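Local structure of AP205 bacteriophage COAT protein (Acinetobacter phage ap205, 5FS4) at the interface of chains A and B. The protein forms the capsid of a small single-stranded RNA bacteriophage, pairing into intertwined dimers that serve as the building blocks of the shell. Residues are numbered along the deposited sequence; one frame, centred on the assembly and turned at random. Chains: chain A/B, AP205 bacteriophage COAT protein.

The interface of chains A and B. Residues chain A 20, 30, 32, 53; chain B 106, 109-110, 115.
B:Leu109, near the C-terminal end of helix 92-111, drives its CD1 methyl into a pocket on the sheet of chain A, where it meets the methyl CB of A:Ala32 at 3.5 Å, slightly closer than ordinary van der Waals contact. Two aromatic rings turn their edges to that same methyl: CE2 of A:Phe30 and CE1 of A:Tyr53 each lie 3.9 Å from B:Leu109 CD1, which sits in the plane of both rings. The extended end of the leucine (chi2 -179°) carries CD1 forward to this meeting point. A:Trp20 closes the pocket more loosely, its benzo-ring atom CH2 standing 4.2 Å from B:Leu109 CD1.

One helical turn earlier, B:Val106 lies against a face of A:Tyr53. Its CG1 is 4.2 Å above the ring plane, over the centre, while CG2 touches the tyrosine CB at 3.7 Å; the face and edge of the tyrosine are thus engaged by different residues of one helix. With CG anti to the carbonyl carbon (chi1 -58°), the A:Tyr53 ring is sent along helix 92-111 of chain B, which sets that face against B:Val106 and the CE1 edge against B:Leu109. At the rim, the phenolic OH, the polar atom at the ring's outer end, has CB of B:Phe110 3.7 Å away, a van der Waals contact.

By seating the helix of one subunit on the strands of the other, this patch and its two-fold twin contribute to holding the coat-protein dimer together.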
loop_
_atom_site.group_PDB
_atom_site.type_symbol
_atom_site.label_atom_id
_atom_site.label_comp_id
_atom_site.label_asym_id
_atom_site.label_seq_id
_atom_site.Cartn_x
_atom_site.Cartn_y
_atom_site.Cartn_z
ATOM N N TRP A 20 -16.382 -5.743 2.579
ATOM C CA TRP A 20 -16.595 -7.119 2.194
ATOM C C TRP A 20 -16.249 -7.996 3.417
ATOM O O TRP A 20 -15.355 -7.646 4.161
ATOM C CB TRP A 20 -15.627 -7.466 1.051
ATOM C CG TRP A 20 -16.004 -6.982 -0.292
ATOM C CD1 TRP A 20 -16.701 -7.682 -1.243
ATOM C CD2 TRP A 20 -15.688 -5.716 -0.882
ATOM N NE1 TRP A 20 -16.828 -6.928 -2.404
ATOM C CE2 TRP A 20 -16.237 -5.714 -2.205
ATOM C CE3 TRP A 20 -14.995 -4.581 -0.443
ATOM C CZ2 TRP A 20 -16.105 -4.616 -3.073
ATOM C CZ3 TRP A 20 -14.870 -3.497 -1.301
ATOM C CH2 TRP A 20 -15.431 -3.520 -2.606
ATOM N N PHE A 30 -12.445 -7.066 4.368
ATOM C CA PHE A 30 -11.680 -6.121 3.540
ATOM C C PHE A 30 -12.557 -4.946 3.245
ATOM O O PHE A 30 -13.654 -5.105 2.727
ATOM C CB PHE A 30 -11.228 -6.770 2.233
ATOM C CG PHE A 30 -10.470 -5.846 1.314
ATOM C CD1 PHE A 30 -9.145 -5.596 1.523
ATOM C CD2 PHE A 30 -11.106 -5.273 0.164
ATOM C CE1 PHE A 30 -8.430 -4.805 0.633
ATOM C CE2 PHE A 30 -10.385 -4.428 -0.692
ATOM C CZ PHE A 30 -9.058 -4.203 -0.439
ATOM N N ALA A 32 -12.949 -0.810 1.629
ATOM C CA ALA A 32 -12.334 0.215 0.769
ATOM C C ALA A 32 -13.105 1.523 0.972
ATOM O O ALA A 32 -14.283 1.481 0.928
ATOM C CB ALA A 32 -12.333 -0.265 -0.676
ATOM N N TYR A 53 -7.575 1.151 2.298
ATOM C CA TYR A 53 -7.853 -0.269 2.054
ATOM C C TYR A 53 -7.390 -1.042 3.314
ATOM O O TYR A 53 -6.240 -1.012 3.624
ATOM C CB TYR A 53 -7.068 -0.723 0.823
ATOM C CG TYR A 53 -7.389 0.097 -0.475
ATOM C CD1 TYR A 53 -8.466 -0.249 -1.275
ATOM C CD2 TYR A 53 -6.629 1.170 -0.847
ATOM C CE1 TYR A 53 -8.740 0.412 -2.494
ATOM C CE2 TYR A 53 -6.912 1.899 -2.013
ATOM C CZ TYR A 53 -7.993 1.546 -2.831
ATOM O OH TYR A 53 -8.279 2.259 -3.982
ATOM N N VAL B 106 -6.454 -5.006 -3.278
ATOM C CA VAL B 106 -6.200 -3.649 -3.645
ATOM C C VAL B 106 -6.018 -3.535 -5.166
ATOM O O VAL B 106 -6.586 -2.630 -5.777
ATOM C CB VAL B 106 -4.991 -3.020 -2.910
ATOM C CG1 VAL B 106 -4.779 -1.609 -3.461
ATOM C CG2 VAL B 106 -5.185 -2.998 -1.386
ATOM N N LEU B 109 -9.330 -3.307 -7.192
ATOM C CA LEU B 109 -10.024 -2.042 -7.123
ATOM C C LEU B 109 -9.203 -0.897 -7.708
ATOM O O LEU B 109 -9.724 -0.102 -8.480
ATOM C CB LEU B 109 -10.404 -1.695 -5.720
ATOM C CG LEU B 109 -11.336 -2.617 -4.965
ATOM C CD1 LEU B 109 -11.618 -2.064 -3.572
ATOM C CD2 LEU B 109 -12.647 -2.837 -5.691
ATOM N N PHE B 110 -7.947 -0.836 -7.333
ATOM C CA PHE B 110 -7.078 0.267 -7.737
ATOM C C PHE B 110 -6.227 0.025 -9.006
ATOM O O PHE B 110 -6.109 0.939 -9.847
ATOM C CB PHE B 110 -6.153 0.642 -6.557
ATOM C CG PHE B 110 -5.211 1.752 -6.880
ATOM C CD1 PHE B 110 -5.614 3.063 -6.753
ATOM C CD2 PHE B 110 -3.882 1.489 -7.352
ATOM C CE1 PHE B 110 -4.739 4.120 -7.071
ATOM C CE2 PHE B 110 -3.029 2.532 -7.659
ATOM C CZ PHE B 110 -3.439 3.836 -7.522
ATOM N N ALA B 115 -10.837 2.736 -8.589
ATOM C CA ALA B 115 -10.814 3.319 -7.258
ATOM C C ALA B 115 -9.847 4.508 -7.218
ATOM O O ALA B 115 -10.110 5.490 -6.522
ATOM C CB ALA B 115 -10.460 2.298 -6.229
#